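Local structure of acetylornithine aminotransferase (Aquifex aeolicus, 2EH6) at residues A101-K113 and I252-S266. The protein catalyses the pyridoxal-phosphate-dependent transfer of an amino group between N(2)-acetyl-L-ornithine and 2-oxoglutarate in arginine biosynthesis. Sequence-based numbering, arbitrary orientation.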
loop_
_atom_site.group_PDB
_atom_site.type_symbol
_atom_site.label_atom_id
_atom_site.label_comp_id
_atom_site.label_asym_id
_atom_site.label_seq_id
_atom_site.Cartn_x
_atom_site.Cartn_y
_atom_site.Cartn_z
ATOM N N ALA A 101 -5.002 5.843 -7.188
ATOM C CA ALA A 101 -6.463 5.930 -7.148
ATOM C C ALA A 101 -6.938 7.225 -7.801
ATOM O O ALA A 101 -7.967 7.241 -8.475
ATOM C CB ALA A 101 -6.964 5.863 -5.704
ATOM N N ALA A 102 -6.188 8.305 -7.594
ATOM C CA ALA A 102 -6.539 9.602 -8.167
ATOM C C ALA A 102 -6.454 9.583 -9.693
ATOM O O ALA A 102 -7.353 10.081 -10.374
ATOM C CB ALA A 102 -5.625 10.691 -7.613
ATOM N N ILE A 103 -5.368 9.018 -10.217
ATOM C CA ILE A 103 -5.156 8.916 -11.660
ATOM C C ILE A 103 -6.270 8.096 -12.297
ATOM O O ILE A 103 -6.801 8.451 -13.353
ATOM C CB ILE A 103 -3.797 8.248 -11.971
ATOM C CG1 ILE A 103 -2.661 9.182 -11.544
ATOM C CG2 ILE A 103 -3.697 7.899 -13.461
ATOM C CD1 ILE A 103 -1.290 8.543 -11.607
ATOM N N LYS A 104 -6.631 6.996 -11.648
ATOM C CA LYS A 104 -7.692 6.137 -12.153
ATOM C C LYS A 104 -9.037 6.855 -12.142
ATOM O O LYS A 104 -9.782 6.807 -13.129
ATOM C CB LYS A 104 -7.782 4.853 -11.323
ATOM C CG LYS A 104 -6.551 3.971 -11.440
ATOM C CD LYS A 104 -6.704 2.656 -10.679
ATOM C CE LYS A 104 -7.773 1.766 -11.288
ATOM N NZ LYS A 104 -7.913 0.471 -10.557
ATOM N N LEU A 105 -9.343 7.527 -11.037
ATOM C CA LEU A 105 -10.611 8.250 -10.906
ATOM C C LEU A 105 -10.749 9.348 -11.961
ATOM O O LEU A 105 -11.825 9.540 -12.531
ATOM C CB LEU A 105 -10.731 8.874 -9.509
ATOM C CG LEU A 105 -11.993 9.704 -9.231
ATOM C CD1 LEU A 105 -13.232 8.832 -9.305
ATOM C CD2 LEU A 105 -11.888 10.334 -7.852
ATOM N N ALA A 106 -9.659 10.065 -12.213
ATOM C CA ALA A 106 -9.656 11.144 -13.189
ATOM C C ALA A 106 -9.921 10.621 -14.599
ATOM O O ALA A 106 -10.688 11.223 -15.351
ATOM C CB ALA A 106 -8.329 11.876 -13.146
ATOM N N ARG A 107 -9.278 9.513 -14.960
ATOM C CA ARG A 107 -9.482 8.933 -16.283
ATOM C C ARG A 107 -10.900 8.413 -16.450
ATOM O O ARG A 107 -11.550 8.693 -17.459
ATOM C CB ARG A 107 -8.482 7.802 -16.553
ATOM C CG ARG A 107 -7.133 8.304 -17.029
ATOM C CD ARG A 107 -6.231 7.188 -17.511
ATOM N NE ARG A 107 -5.010 7.737 -18.102
ATOM C CZ ARG A 107 -3.972 7.009 -18.500
ATOM N NH1 ARG A 107 -3.994 5.685 -18.376
ATOM N NH2 ARG A 107 -2.905 7.606 -19.018
ATOM N N LYS A 108 -11.392 7.667 -15.464
ATOM C CA LYS A 108 -12.743 7.132 -15.561
ATOM C C LYS A 108 -13.780 8.252 -15.558
ATOM O O LYS A 108 -14.819 8.150 -16.219
ATOM C CB LYS A 108 -13.031 6.152 -14.423
ATOM C CG LYS A 108 -14.378 5.480 -14.569
ATOM C CD LYS A 108 -14.505 4.243 -13.717
ATOM C CE LYS A 108 -15.847 3.576 -13.948
ATOM N NZ LYS A 108 -16.976 4.502 -13.618
ATOM N N TYR A 109 -13.487 9.324 -14.830
ATOM C CA TYR A 109 -14.388 10.467 -14.756
ATOM C C TYR A 109 -14.764 10.955 -16.157
ATOM O O TYR A 109 -15.947 11.086 -16.484
ATOM C CB TYR A 109 -13.720 11.610 -13.993
ATOM C CG TYR A 109 -14.505 12.901 -14.009
ATOM C CD1 TYR A 109 -15.728 13.004 -13.352
ATOM C CD2 TYR A 109 -14.021 14.023 -14.679
ATOM C CE1 TYR A 109 -16.449 14.198 -13.353
ATOM C CE2 TYR A 109 -14.735 15.223 -14.690
ATOM C CZ TYR A 109 -15.945 15.301 -14.024
ATOM O OH TYR A 109 -16.653 16.483 -14.029
ATOM N N TRP A 110 -13.749 11.220 -16.976
ATOM C CA TRP A 110 -13.962 11.706 -18.335
ATOM C C TRP A 110 -14.590 10.656 -19.241
ATOM O O TRP A 110 -15.318 10.996 -20.173
ATOM C CB TRP A 110 -12.644 12.209 -18.930
ATOM C CG TRP A 110 -12.136 13.447 -18.254
ATOM C CD1 TRP A 110 -10.964 13.585 -17.566
ATOM C CD2 TRP A 110 -12.793 14.720 -18.187
ATOM N NE1 TRP A 110 -10.850 14.864 -17.075
ATOM C CE2 TRP A 110 -11.958 15.582 -17.443
ATOM C CE3 TRP A 110 -14.007 15.217 -18.687
ATOM C CZ2 TRP A 110 -12.297 16.916 -17.184
ATOM C CZ3 TRP A 110 -14.344 16.546 -18.427
ATOM C CH2 TRP A 110 -13.490 17.378 -17.684
ATOM N N ARG A 111 -14.312 9.385 -18.973
ATOM C CA ARG A 111 -14.893 8.305 -19.760
ATOM C C ARG A 111 -16.392 8.234 -19.491
ATOM O O ARG A 111 -17.188 8.016 -20.410
ATOM C CB ARG A 111 -14.245 6.962 -19.407
ATOM C CG ARG A 111 -12.866 6.760 -20.011
ATOM C CD ARG A 111 -12.956 6.394 -21.487
ATOM N NE ARG A 111 -13.378 5.008 -21.691
ATOM C CZ ARG A 111 -12.578 3.950 -21.569
ATOM N NH1 ARG A 111 -11.302 4.110 -21.242
ATOM N NH2 ARG A 111 -13.051 2.729 -21.779
ATOM N N ASP A 112 -16.782 8.418 -18.234
ATOM C CA ASP A 112 -18.204 8.397 -17.896
ATOM C C ASP A 112 -18.961 9.535 -18.585
ATOM O O ASP A 112 -20.162 9.473 -18.826
ATOM C CB ASP A 112 -18.346 8.546 -16.376
ATOM C CG ASP A 112 -17.808 7.309 -15.669
ATOM O OD1 ASP A 112 -17.949 6.219 -16.224
ATOM O OD2 ASP A 112 -17.296 7.441 -14.559
ATOM N N LYS A 113 -18.213 10.622 -18.863
ATOM C CA LYS A 113 -18.830 11.807 -19.461
ATOM C C LYS A 113 -18.802 11.767 -20.989
ATOM O O LYS A 113 -19.200 12.702 -21.672
ATOM C CB LYS A 113 -18.063 13.031 -18.971
ATOM C CG LYS A 113 -18.338 13.343 -17.498
ATOM C CD LYS A 113 -18.166 14.830 -17.183
ATOM C CE LYS A 113 -18.630 15.182 -15.767
ATOM N NZ LYS A 113 -19.968 14.640 -15.544
ATOM N N ILE A 252 -7.720 9.311 -0.973
ATOM C CA ILE A 252 -7.921 10.380 -1.924
ATOM C C ILE A 252 -9.267 10.947 -1.510
ATOM O O ILE A 252 -10.142 10.215 -1.027
ATOM C CB ILE A 252 -7.995 9.913 -3.397
ATOM C CG1 ILE A 252 -9.120 8.900 -3.586
ATOM C CG2 ILE A 252 -6.648 9.369 -3.834
ATOM C CD1 ILE A 252 -9.427 8.629 -5.062
ATOM N N LEU A 253 -9.402 12.256 -1.647
ATOM C CA LEU A 253 -10.638 12.943 -1.322
ATOM C C LEU A 253 -10.962 13.652 -2.623
ATOM O O LEU A 253 -10.110 14.340 -3.186
ATOM C CB LEU A 253 -10.413 13.959 -0.195
ATOM C CG LEU A 253 -11.655 14.526 0.507
ATOM C CD1 LEU A 253 -11.224 15.383 1.684
ATOM C CD2 LEU A 253 -12.496 15.331 -0.474
ATOM N N ALA A 254 -12.181 13.462 -3.113
ATOM C CA ALA A 254 -12.597 14.073 -4.371
ATOM C C ALA A 254 -13.958 14.722 -4.220
ATOM O O ALA A 254 -14.839 14.187 -3.550
ATOM C CB ALA A 254 -12.649 13.012 -5.476
ATOM N N ARG A 255 -14.141 15.877 -4.846
ATOM C CA ARG A 255 -15.429 16.536 -4.740
ATOM C C ARG A 255 -16.495 15.602 -5.314
ATOM O O ARG A 255 -16.211 14.771 -6.185
ATOM C CB ARG A 255 -15.402 17.898 -5.453
ATOM C CG ARG A 255 -15.127 17.873 -6.938
ATOM C CD ARG A 255 -14.945 19.308 -7.449
ATOM N NE ARG A 255 -14.825 19.364 -8.900
ATOM C CZ ARG A 255 -15.823 19.124 -9.744
ATOM N NH1 ARG A 255 -17.030 18.815 -9.285
ATOM N NH2 ARG A 255 -15.607 19.173 -11.052
ATOM N N GLU A 256 -17.706 15.722 -4.777
ATOM C CA GLU A 256 -18.864 14.909 -5.154
ATOM C C GLU A 256 -19.005 14.468 -6.606
ATOM O O GLU A 256 -19.193 13.283 -6.887
ATOM C CB GLU A 256 -20.149 15.642 -4.770
ATOM C CG GLU A 256 -20.467 15.667 -3.299
ATOM C CD GLU A 256 -20.837 14.305 -2.759
ATOM O OE1 GLU A 256 -21.254 13.428 -3.544
ATOM O OE2 GLU A 256 -20.724 14.120 -1.535
ATOM N N GLU A 257 -18.947 15.421 -7.529
ATOM C CA GLU A 257 -19.121 15.097 -8.939
ATOM C C GLU A 257 -18.085 14.144 -9.516
ATOM O O GLU A 257 -18.418 13.279 -10.322
ATOM C CB GLU A 257 -19.151 16.367 -9.782
ATOM C CG GLU A 257 -19.261 16.068 -11.264
ATOM C CD GLU A 257 -19.254 17.308 -12.112
ATOM O OE1 GLU A 257 -18.547 18.272 -11.749
ATOM O OE2 GLU A 257 -19.944 17.310 -13.151
ATOM N N VAL A 258 -16.829 14.303 -9.123
ATOM C CA VAL A 258 -15.793 13.420 -9.637
ATOM C C VAL A 258 -15.890 12.061 -8.939
ATOM O O VAL A 258 -15.815 11.014 -9.583
ATOM C CB VAL A 258 -14.390 14.032 -9.428
ATOM C CG1 VAL A 258 -13.321 13.096 -9.976
ATOM C CG2 VAL A 258 -14.308 15.380 -10.131
ATOM N N ALA A 259 -16.087 12.088 -7.625
ATOM C CA ALA A 259 -16.189 10.870 -6.830
ATOM C C ALA A 259 -17.222 9.889 -7.369
ATOM O O ALA A 259 -17.097 8.676 -7.181
ATOM C CB ALA A 259 -16.516 11.221 -5.383
ATOM N N GLN A 260 -18.241 10.416 -8.039
ATOM C CA GLN A 260 -19.299 9.584 -8.596
ATOM C C GLN A 260 -18.766 8.474 -9.486
ATOM O O GLN A 260 -19.316 7.377 -9.505
ATOM C CB GLN A 260 -20.283 10.442 -9.409
ATOM C CG GLN A 260 -21.003 11.524 -8.616
ATOM C CD GLN A 260 -21.827 10.965 -7.469
ATOM O OE1 GLN A 260 -22.731 10.154 -7.677
ATOM N NE2 GLN A 260 -21.516 11.399 -6.246
ATOM N N SER A 261 -17.696 8.760 -10.220
ATOM C CA SER A 261 -17.107 7.795 -11.141
ATOM C C SER A 261 -16.544 6.522 -10.525
ATOM O O SER A 261 -16.331 5.538 -11.228
ATOM C CB SER A 261 -16.031 8.468 -11.989
ATOM O OG SER A 261 -16.619 9.382 -12.900
ATOM N N PHE A 262 -16.273 6.530 -9.227
ATOM C CA PHE A 262 -15.778 5.313 -8.605
ATOM C C PHE A 262 -17.013 4.500 -8.252
ATOM O O PHE A 262 -17.531 4.562 -7.140
ATOM C CB PHE A 262 -14.941 5.631 -7.364
ATOM C CG PHE A 262 -13.461 5.391 -7.551
ATOM C CD1 PHE A 262 -12.913 5.260 -8.825
ATOM C CD2 PHE A 262 -12.609 5.325 -6.448
ATOM C CE1 PHE A 262 -11.542 5.070 -9.004
ATOM C CE2 PHE A 262 -11.235 5.136 -6.614
ATOM C CZ PHE A 262 -10.699 5.008 -7.891
ATOM N N THR A 263 -17.486 3.751 -9.242
ATOM C CA THR A 263 -18.667 2.915 -9.114
ATOM C C THR A 263 -18.304 1.531 -8.585
ATOM O O THR A 263 -17.131 1.155 -8.561
ATOM C CB THR A 263 -19.371 2.775 -10.479
ATOM O OG1 THR A 263 -18.434 2.298 -11.455
ATOM C CG2 THR A 263 -19.925 4.120 -10.931
ATOM N N PRO A 264 -19.310 0.754 -8.155
ATOM C CA PRO A 264 -19.089 -0.592 -7.621
ATOM C C PRO A 264 -18.216 -1.492 -8.488
ATOM O O PRO A 264 -18.518 -1.728 -9.661
ATOM C CB PRO A 264 -20.507 -1.129 -7.460
ATOM C CG PRO A 264 -21.269 0.100 -7.071
ATOM C CD PRO A 264 -20.733 1.130 -8.049
ATOM N N GLY A 265 -17.127 -1.983 -7.900
ATOM C CA GLY A 265 -16.222 -2.866 -8.612
ATOM C C GLY A 265 -15.136 -2.182 -9.419
ATOM O O GLY A 265 -14.221 -2.841 -9.914
ATOM N N SER A 266 -15.220 -0.863 -9.548
ATOM C CA SER A 266 -14.240 -0.109 -10.321
ATOM C C SER A 266 -12.872 0.005 -9.649
ATOM O O SER A 266 -11.860 0.183 -10.326
ATOM C CB SER A 266 -14.772 1.294 -10.613
ATOM O OG SER A 266 -14.947 2.040 -9.421
HETATM O O HOH W 1 -9.797 -1.450 -11.492
#
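Ile252 meets the start of 101-113 with two branches. Its CD1 lies 3.8 Å from Ala101 CB, and its CG2 packs on Ala101 and Ala102. Ala254 CB touches Leu105 CD2 at 3.7 Å. Arg255 holds Glu257 OE1 end-on with NH1 and NH2, while its NE bridges to Asp235. Glu257 OE2 also forms a long salt bridge with Lys113 NZ, 3.6 Å away. Val258 splits its branches: CG1 packs on Leu105, and CG2 makes a CH-pi contact over one face of the Tyr109 ring. This is the helix-on-sheet packing of the large domain of fold type I PLP enzymes, which include class-III aminotransferases: helix 95-112 packs on one face of the central mixed sheet, over strand 250-255 and its neighbours, the axes of 101-112 and 252-255 9.5 Å apart. Ser261 OG donates to the anti lone pair of Asp112 OD2 at 2.6 Å. Lys108 NZ takes the syn side of that oxygen and donates to Ser261 O (2.7 Å) on a lone pair. CG of Lys108 is anti to its backbone N (chi1 -175°), and the chain runs past Ser261 O before bending at its last torsion (chi4 -59°). The Phe262 ring has Leu105 CB over one face. Thr263 OG1 accepts a weak bond from Lys108 NZ. A water joins Ser266 O to Lys104 NZ, which also bonds Arg130 O of the second subunit.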